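PDB 2QDD: mandelate racemase/muconate lactonizing enzyme from Roseovarius nubinhibens, which is of unknown function but belongs to the magnesium-dependent enolase superfamily, whose members typically abstract a proton next to a substrate carboxylate. Local coordinates for residues L15-P20 / A326-D331; M241-L246 / P268-G273; G263-P268 / Q290-D295. All blocks are in the same frame, centred on the assembly; numbering follows the deposited sequence.

Contact 1 of 3, residues L15-P20 / A326-D331; sequences LPLAKP and AHLADD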
loop_
_atom_site.group_PDB
_atom_site.type_symbol
_atom_site.label_atom_id
_atom_site.label_comp_id
_atom_site.label_asym_id
_atom_site.label_seq_id
_atom_site.Cartn_x
_atom_site.Cartn_y
_atom_site.Cartn_z
ATOM N N LEU A 15 46.314 16.570 9.584
ATOM C CA LEU A 15 46.159 17.328 8.345
ATOM C C LEU A 15 45.398 18.625 8.576
ATOM O O LEU A 15 44.172 18.604 8.687
ATOM C CB LEU A 15 45.434 16.508 7.280
ATOM C CG LEU A 15 45.925 15.126 6.870
ATOM C CD1 LEU A 15 44.808 14.470 6.097
ATOM C CD2 LEU A 15 47.183 15.228 6.016
ATOM N N PRO A 16 46.118 19.760 8.638
ATOM C CA PRO A 16 45.441 21.040 8.835
ATOM C C PRO A 16 44.599 21.415 7.620
ATOM O O PRO A 16 44.992 21.148 6.482
ATOM C CB PRO A 16 46.597 22.029 9.025
ATOM C CG PRO A 16 47.760 21.392 8.347
ATOM C CD PRO A 16 47.581 19.913 8.521
ATOM N N LEU A 17 43.436 22.001 7.875
ATOM C CA LEU A 17 42.594 22.538 6.814
ATOM C C LEU A 17 43.061 23.926 6.397
ATOM O O LEU A 17 43.585 24.686 7.217
ATOM C CB LEU A 17 41.128 22.584 7.262
ATOM C CG LEU A 17 40.462 21.262 7.659
ATOM C CD1 LEU A 17 39.185 21.540 8.425
ATOM C CD2 LEU A 17 40.183 20.382 6.452
ATOM N N ALA A 18 42.868 24.238 5.118
ATOM C CA ALA A 18 43.079 25.581 4.582
ATOM C C ALA A 18 42.098 26.608 5.161
ATOM O O ALA A 18 42.487 27.735 5.471
ATOM C CB ALA A 18 42.992 25.558 3.057
ATOM N N LYS A 19 40.833 26.213 5.300
ATOM C CA LYS A 19 39.818 27.046 5.952
ATOM C C LYS A 19 39.278 26.371 7.220
ATOM O O LYS A 19 38.375 25.533 7.140
ATOM C CB LYS A 19 38.663 27.372 4.992
ATOM C CG LYS A 19 39.076 27.967 3.647
ATOM C CD LYS A 19 39.344 29.466 3.737
ATOM C CE LYS A 19 39.705 30.046 2.376
ATOM N NZ LYS A 19 41.046 29.601 1.902
ATOM N N PRO A 20 39.842 26.721 8.393
ATOM C CA PRO A 20 39.211 26.379 9.671
ATOM C C PRO A 20 37.869 27.084 9.859
ATOM O O PRO A 20 37.693 28.219 9.402
ATOM C CB PRO A 20 40.227 26.878 10.713
ATOM C CG PRO A 20 41.514 27.018 9.970
ATOM C CD PRO A 20 41.117 27.434 8.591
ATOM N N ALA A 326 41.972 19.207 -1.876
ATOM C CA ALA A 326 41.831 20.622 -2.209
ATOM C C ALA A 326 41.574 21.527 -1.001
ATOM O O ALA A 326 41.821 22.735 -1.061
ATOM C CB ALA A 326 40.739 20.809 -3.253
ATOM N N HIS A 327 41.082 20.943 0.088
ATOM C CA HIS A 327 40.725 21.711 1.274
ATOM C C HIS A 327 41.778 21.620 2.377
ATOM O O HIS A 327 41.642 22.257 3.420
ATOM C CB HIS A 327 39.336 21.301 1.773
ATOM C CG HIS A 327 38.240 21.650 0.816
ATOM N ND1 HIS A 327 37.462 22.780 0.956
ATOM C CD2 HIS A 327 37.813 21.039 -0.315
ATOM C CE1 HIS A 327 36.596 22.842 -0.040
ATOM N NE2 HIS A 327 36.791 21.800 -0.828
ATOM N N LEU A 328 42.825 20.837 2.127
ATOM C CA LEU A 328 43.959 20.700 3.042
ATOM C C LEU A 328 45.060 21.722 2.754
ATOM O O LEU A 328 45.282 22.102 1.599
ATOM C CB LEU A 328 44.556 19.293 2.953
ATOM C CG LEU A 328 43.679 18.063 3.190
ATOM C CD1 LEU A 328 44.485 16.802 2.889
ATOM C CD2 LEU A 328 43.109 18.033 4.610
ATOM N N ALA A 329 45.755 22.145 3.809
ATOM C CA ALA A 329 46.923 23.019 3.687
ATOM C C ALA A 329 48.239 22.247 3.535
ATOM O O ALA A 329 49.230 22.790 3.040
ATOM C CB ALA A 329 46.995 23.972 4.867
ATOM N N ASP A 330 48.244 20.983 3.957
ATOM C CA ASP A 330 49.409 20.109 3.805
ATOM C C ASP A 330 49.199 19.039 2.724
ATOM O O ASP A 330 48.062 18.713 2.376
ATOM C CB ASP A 330 49.751 19.448 5.144
ATOM C CG ASP A 330 51.244 19.438 5.432
ATOM O OD1 ASP A 330 52.041 19.161 4.505
ATOM O OD2 ASP A 330 51.621 19.701 6.594
ATOM N N ASP A 331 50.302 18.505 2.201
ATOM C CA ASP A 331 50.276 17.379 1.262
ATOM C C ASP A 331 51.394 16.391 1.614
ATOM O O ASP A 331 52.578 16.719 1.483
ATOM C CB ASP A 331 50.434 17.884 -0.181
ATOM C CG ASP A 331 50.086 16.829 -1.240
ATOM O OD1 ASP A 331 49.904 15.633 -0.917
ATOM O OD2 ASP A 331 50.007 17.211 -2.424
HETATM O O HOH W 1 39.376 23.697 4.232
#
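Water 1 lies at the edge of the H327 imidazole, in the ring plane, and the ring meets the indole of W322 with the planes turned about 35° from each other. The contact joins the two domains of the enolase fold: segment 15-20 lies on strand 5-22 of the antiparallel sheet of the N-terminal capping domain, and 326-331 is a loop of the barrel domain between helix 300-311 and strand 344-345. The two touching parts run 135° apart and meet in a single backbone bridge, where CA of L17 and CA of L328 come within 4.4 Å. Two reciprocal hydrogen bonds flank that pair. A329 N reaches P16 O over 3.0 Å and is almost straight at 175°; A18 N reaches H327 O over 2.9 Å. Both donors sit above the plane of the carbonyl they address, so neither bond follows a lone pair. H327 O also receives a CA-H contact from L17.

Apolar groups fill in around the bridge. L328 sets out away from the strand, but its CG lies anti to the carbonyl carbon, and this turns CD2 back to CB of L15 at 3.9 Å; its CD1 meets CD1 of L15. L328 also crosses L17 obliquely, CD2 of L328 to CD2 of L17 4.2 Å. L17 is further packed by F30 of strand 29-42 and by W55. Near the loop's later residues, the methylene of D330 crosses the P16 ring, CB to CD 4.0 Å. Where the strand turns its corner at A18 and K19, water 1 continues the link: it accepts from K19 N at 3.1 Å and donates to H327 O at 2.8 Å, so that one carbonyl oxygen is bonded by both A18 N and the water.

Contact 2 of 3, residues M241-L246 / P268-G273; sequences MLDECL and PNRVGG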
loop_
_atom_site.group_PDB
_atom_site.type_symbol
_atom_site.label_atom_id
_atom_site.label_comp_id
_atom_site.label_asym_id
_atom_site.label_seq_id
_atom_site.Cartn_x
_atom_site.Cartn_y
_atom_site.Cartn_z
ATOM N N MET A 241 18.794 14.435 -3.793
ATOM C CA MET A 241 20.030 13.662 -3.702
ATOM C C MET A 241 20.223 13.235 -2.248
ATOM O O MET A 241 20.240 14.077 -1.349
ATOM C CB MET A 241 21.201 14.537 -4.169
ATOM C CG MET A 241 22.607 13.998 -3.905
ATOM S SD MET A 241 23.325 13.005 -5.216
ATOM C CE MET A 241 22.821 13.850 -6.723
ATOM N N LEU A 242 20.349 11.932 -2.017
ATOM C CA LEU A 242 20.638 11.429 -0.672
ATOM C C LEU A 242 22.115 11.119 -0.493
ATOM O O LEU A 242 22.821 10.895 -1.472
ATOM C CB LEU A 242 19.801 10.193 -0.360
ATOM C CG LEU A 242 18.286 10.386 -0.309
ATOM C CD1 LEU A 242 17.640 9.065 0.015
ATOM C CD2 LEU A 242 17.872 11.446 0.699
ATOM N N ASP A 243 22.572 11.115 0.762
ATOM C CA ASP A 243 23.997 11.001 1.091
ATOM C C ASP A 243 24.184 10.356 2.468
ATOM O O ASP A 243 24.370 9.146 2.566
ATOM C CB ASP A 243 24.681 12.380 1.001
ATOM C CG ASP A 243 26.205 12.324 1.221
ATOM O OD1 ASP A 243 26.804 11.225 1.201
ATOM O OD2 ASP A 243 26.809 13.401 1.409
ATOM N N GLU A 244 24.112 11.160 3.524
ATOM C CA GLU A 244 24.601 10.755 4.848
ATOM C C GLU A 244 23.753 9.698 5.559
ATOM O O GLU A 244 24.251 9.018 6.453
ATOM C CB GLU A 244 24.786 11.978 5.749
ATOM C CG GLU A 244 25.924 12.905 5.312
ATOM C CD GLU A 244 25.457 14.037 4.405
ATOM O OE1 GLU A 244 24.301 13.996 3.937
ATOM O OE2 GLU A 244 26.246 14.974 4.158
ATOM N N CYS A 245 22.486 9.558 5.164
ATOM C CA CYS A 245 21.592 8.570 5.775
ATOM C C CYS A 245 21.798 7.149 5.248
ATOM O O CYS A 245 21.185 6.206 5.747
ATOM C CB CYS A 245 20.118 8.989 5.659
ATOM S SG CYS A 245 19.495 9.233 3.969
ATOM N N LEU A 246 22.662 7.001 4.248
ATOM C CA LEU A 246 22.823 5.734 3.543
ATOM C C LEU A 246 24.080 4.986 3.989
ATOM O O LEU A 246 25.159 5.170 3.434
ATOM C CB LEU A 246 22.866 5.975 2.034
ATOM C CG LEU A 246 21.705 6.701 1.360
ATOM C CD1 LEU A 246 22.210 7.284 0.062
ATOM C CD2 LEU A 246 20.530 5.765 1.117
ATOM N N PRO A 268 33.106 5.778 -0.008
ATOM C CA PRO A 268 33.684 4.530 0.508
ATOM C C PRO A 268 33.818 4.460 2.037
ATOM O O PRO A 268 33.530 3.416 2.621
ATOM C CB PRO A 268 35.066 4.484 -0.152
ATOM C CG PRO A 268 34.904 5.249 -1.404
ATOM C CD PRO A 268 33.936 6.351 -1.086
ATOM N N ASN A 269 34.226 5.561 2.671
ATOM C CA ASN A 269 34.327 5.612 4.130
ATOM C C ASN A 269 32.989 5.557 4.875
ATOM O O ASN A 269 32.944 5.157 6.033
ATOM C CB ASN A 269 35.172 6.805 4.598
ATOM C CG ASN A 269 35.837 6.558 5.962
ATOM O OD1 ASN A 269 35.381 7.059 6.987
ATOM N ND2 ASN A 269 36.910 5.774 5.969
ATOM N N ARG A 270 31.905 5.949 4.210
ATOM C CA ARG A 270 30.556 5.729 4.737
ATOM C C ARG A 270 30.053 4.290 4.536
ATOM O O ARG A 270 29.433 3.715 5.436
ATOM C CB ARG A 270 29.569 6.751 4.163
ATOM C CG ARG A 270 28.130 6.593 4.654
ATOM C CD ARG A 270 27.212 7.772 4.295
ATOM N NE ARG A 270 27.476 8.399 2.994
ATOM C CZ ARG A 270 27.122 7.907 1.805
ATOM N NH1 ARG A 270 26.492 6.747 1.703
ATOM N NH2 ARG A 270 27.406 8.589 0.703
ATOM N N VAL A 271 30.329 3.706 3.370
ATOM C CA VAL A 271 29.731 2.415 3.002
ATOM C C VAL A 271 30.617 1.194 3.245
ATOM O O VAL A 271 30.137 0.058 3.184
ATOM C CB VAL A 271 29.162 2.408 1.552
ATOM C CG1 VAL A 271 28.177 3.559 1.360
ATOM C CG2 VAL A 271 30.283 2.476 0.512
ATOM N N GLY A 272 31.903 1.421 3.513
ATOM C CA GLY A 272 32.797 0.345 3.934
ATOM C C GLY A 272 33.757 -0.166 2.886
ATOM O O GLY A 272 34.191 -1.319 2.943
ATOM N N GLY A 273 34.107 0.693 1.937
ATOM C CA GLY A 273 35.148 0.361 0.973
ATOM C C GLY A 273 34.676 0.365 -0.462
ATOM O O GLY A 273 33.567 0.799 -0.761
HETATM O O HOH W 2 28.412 11.434 3.469
#
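R270 reaches from the short helix 268-271 across to the loop that follows strand 240-242, and its guanidinium lies nearly upright to the D243 carboxylate, the two planes 82° apart. CG of R270 is anti to the backbone N and the chain runs out extended until chi3, 35°, bends it and brings the flat end over the main chain of D243. There D243 O sits over the centre of one guanidinium face, 3.1 Å from R270 CZ. The crossed planes leave the salt bridge one-pronged: R270 NH2 lies 2.7 Å from D243 OD1, but an N-H angle of only 120° makes the hydrogen bond weak. At the edge the fit is better. R270 NH1 gives a 2.7 Å bond to L246 O, in the guanidinium plane and on a lone pair of the carbonyl. The L246 stem lies close by, its CB 3.7 Å from R270 NH1. Water 2, also in plane at the edge, accepts from R270 NE at 3.2 Å and donates to D243 OD1 at 2.8 Å, while R270 NH2 has a further acceptor in K265 O.

D243 O is not hydrogen-bonded by the arginine lying over it; it accepts instead from L246 N, closing a type I turn from D243 to L246 that the arginine clasps. OD2 of D243 is left to face K267 NZ, its salt-bridge partner, and stands close to the like-charged E220; the positive charges nearby would probably ease that repulsion and favour an ionised D243. E244 points away from the arginine and bonds Y59 OH through OE2. D243 and E244 bind Mg(2+) together with D196 and E220, although this chain holds no metal: R270 is a second-shell residue behind the carboxylate-lined metal site characteristic of enolase-superfamily barrels.

Contact 3 of 3, residues G263-P268 / Q290-D295; sequences GVKIKP and QMHIED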
loop_
_atom_site.group_PDB
_atom_site.type_symbol
_atom_site.label_atom_id
_atom_site.label_comp_id
_atom_site.label_asym_id
_atom_site.label_seq_id
_atom_site.Cartn_x
_atom_site.Cartn_y
_atom_site.Cartn_z
ATOM N N GLY A 263 18.892 10.518 -7.023
ATOM C CA GLY A 263 20.336 10.419 -6.993
ATOM C C GLY A 263 20.848 10.118 -5.605
ATOM O O GLY A 263 20.192 10.448 -4.605
ATOM N N VAL A 264 22.015 9.479 -5.547
ATOM C CA VAL A 264 22.771 9.315 -4.301
ATOM C C VAL A 264 24.238 9.757 -4.448
ATOM O O VAL A 264 24.795 9.717 -5.543
ATOM C CB VAL A 264 22.702 7.859 -3.725
ATOM C CG1 VAL A 264 21.250 7.390 -3.553
ATOM C CG2 VAL A 264 23.493 6.868 -4.589
ATOM N N LYS A 265 24.842 10.193 -3.344
ATOM C CA LYS A 265 26.299 10.231 -3.209
ATOM C C LYS A 265 26.808 8.900 -2.697
ATOM O O LYS A 265 26.214 8.309 -1.792
ATOM C CB LYS A 265 26.735 11.328 -2.236
ATOM C CG LYS A 265 26.519 12.734 -2.742
ATOM C CD LYS A 265 27.393 13.710 -1.991
ATOM C CE LYS A 265 27.596 14.981 -2.784
ATOM N NZ LYS A 265 28.111 16.094 -1.941
ATOM N N ILE A 266 27.906 8.425 -3.279
ATOM C CA ILE A 266 28.590 7.239 -2.764
ATOM C C ILE A 266 29.968 7.609 -2.219
ATOM O O ILE A 266 30.784 8.222 -2.918
ATOM C CB ILE A 266 28.724 6.117 -3.822
ATOM C CG1 ILE A 266 27.399 5.913 -4.563
ATOM C CG2 ILE A 266 29.172 4.810 -3.162
ATOM C CD1 ILE A 266 27.563 5.213 -5.867
ATOM N N LYS A 267 30.202 7.250 -0.958
ATOM C CA LYS A 267 31.446 7.563 -0.272
ATOM C C LYS A 267 31.954 6.318 0.437
ATOM O O LYS A 267 31.309 5.848 1.370
ATOM C CB LYS A 267 31.237 8.704 0.732
ATOM C CG LYS A 267 30.825 10.016 0.092
ATOM C CD LYS A 267 30.815 11.135 1.080
ATOM C CE LYS A 267 29.972 12.271 0.551
ATOM N NZ LYS A 267 29.896 13.366 1.554
ATOM N N PRO A 268 33.106 5.778 -0.008
ATOM C CA PRO A 268 33.684 4.530 0.508
ATOM C C PRO A 268 33.818 4.460 2.037
ATOM O O PRO A 268 33.530 3.416 2.621
ATOM C CB PRO A 268 35.066 4.484 -0.152
ATOM C CG PRO A 268 34.904 5.249 -1.404
ATOM C CD PRO A 268 33.936 6.351 -1.086
ATOM N N GLN A 290 21.448 9.085 -10.620
ATOM C CA GLN A 290 22.644 9.856 -10.931
ATOM C C GLN A 290 23.452 10.071 -9.659
ATOM O O GLN A 290 22.882 10.263 -8.596
ATOM C CB GLN A 290 22.251 11.188 -11.549
ATOM C CG GLN A 290 21.744 11.071 -12.971
ATOM C CD GLN A 290 21.685 12.406 -13.665
ATOM O OE1 GLN A 290 21.135 13.371 -13.134
ATOM N NE2 GLN A 290 22.260 12.477 -14.857
ATOM N N MET A 291 24.778 10.012 -9.759
ATOM C CA MET A 291 25.615 9.716 -8.593
ATOM C C MET A 291 26.855 10.604 -8.503
ATOM O O MET A 291 27.568 10.759 -9.486
ATOM C CB MET A 291 26.011 8.231 -8.570
ATOM C CG MET A 291 24.846 7.261 -8.342
ATOM S SD MET A 291 25.279 5.518 -8.476
ATOM C CE MET A 291 25.210 5.228 -10.236
ATOM N N HIS A 292 27.094 11.198 -7.330
ATOM C CA HIS A 292 28.394 11.802 -7.005
ATOM C C HIS A 292 29.245 10.747 -6.315
ATOM O O HIS A 292 28.810 10.137 -5.346
ATOM C CB HIS A 292 28.253 12.999 -6.059
ATOM C CG HIS A 292 27.516 14.161 -6.642
ATOM N ND1 HIS A 292 28.117 15.099 -7.451
ATOM C CD2 HIS A 292 26.229 14.554 -6.509
ATOM C CE1 HIS A 292 27.230 16.011 -7.804
ATOM N NE2 HIS A 292 26.075 15.702 -7.246
ATOM N N ILE A 293 30.450 10.519 -6.822
ATOM C CA ILE A 293 31.342 9.522 -6.234
ATOM C C ILE A 293 32.665 10.162 -5.812
ATOM O O ILE A 293 33.452 10.617 -6.645
ATOM C CB ILE A 293 31.554 8.292 -7.157
ATOM C CG1 ILE A 293 30.202 7.635 -7.498
ATOM C CG2 ILE A 293 32.508 7.305 -6.507
ATOM C CD1 ILE A 293 30.282 6.395 -8.372
ATOM N N GLU A 294 32.878 10.185 -4.500
ATOM C CA GLU A 294 33.929 10.953 -3.837
ATOM C C GLU A 294 34.178 10.277 -2.491
ATOM O O GLU A 294 33.485 9.329 -2.154
ATOM C CB GLU A 294 33.466 12.393 -3.623
ATOM C CG GLU A 294 32.170 12.531 -2.824
ATOM C CD GLU A 294 31.506 13.873 -3.034
ATOM O OE1 GLU A 294 31.267 14.248 -4.204
ATOM O OE2 GLU A 294 31.228 14.562 -2.027
ATOM N N ASP A 295 35.155 10.736 -1.718
ATOM C CA ASP A 295 35.211 10.292 -0.331
ATOM C C ASP A 295 34.898 11.402 0.663
ATOM O O ASP A 295 34.676 12.554 0.276
ATOM C CB ASP A 295 36.508 9.530 -0.005
ATOM C CG ASP A 295 36.300 8.424 1.051
ATOM O OD1 ASP A 295 37.249 7.662 1.340
ATOM O OD2 ASP A 295 35.183 8.323 1.607
HETATM O O HOH W 3 29.991 16.625 -4.585
HETATM O O HOH W 4 32.557 14.227 0.355
#
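Strands 263-266 and 290-293 are parallel neighbours in the barrel sheet, 18° apart, joined through helices 268-271 and 274-287. Their backbone bonds straighten toward the C-terminal ends: V264 N to Q290 O is weak, H292 N meets a lone pair of V264 O in the carbonyl plane, I266 N to H292 O is 2.8 Å at 165°, and E294 N to I266 O, 3.3 Å, continues the pairing past the strand; these last two run nearly along the C=O axis.

Apolar contact gathers on the side of V264, I266, M291 and I293, beneath helix 274-287. I266 lies alongside I293, CD1 to CD1 3.9 Å, and I266 CD1 touches M291 SD at 3.5 Å. On the other side, K265 crosses H292 obliquely, CG to CB 3.8 Å.

Charge collects round E294, whose OE2 is 3.5 Å from K265 NZ, a long salt bridge with a weak hydrogen bond. K267, extended beyond CG, runs beside E294, its NZ 4.0 Å from OE2; water 4 spans the gap and also donates to D295 O. K267 NZ meets D243 OD2 and Y59 OH, and K265 NZ meets E220. A methionine at K267 would remove NZ and its bonds to D243, Y59 and water 4, and would probably leave the D243 and E294 carboxylates less well compensated. The two buried lysines are likely to favour the ionised forms of E294 and of the metal ligands E220 and D243.

Overall arrangement
Contacts 2 and 3 adjoin in the barrel, their centres 7 Å apart: strands 240-242 and 263-266 are sheet neighbours, P268 is common to both contacts, and L242 O bonds K265 N. Along the chain their segments alternate, 241-246, 263-268, 268-273, 290-295, so the two contacts cross, and the lysines of 263-268 reach the carboxylates of the metal site. Contact 1 encloses both in sequence, bringing 15-20 against 326-331 across 305 intervening residues. Its centre lies 23 Å from that of contact 2 and 22 Å from that of contact 3, without touching either. It ties the capping domain to the barrel domain, whereas the other two lie within the barrel domain, their polar sides near the metal site.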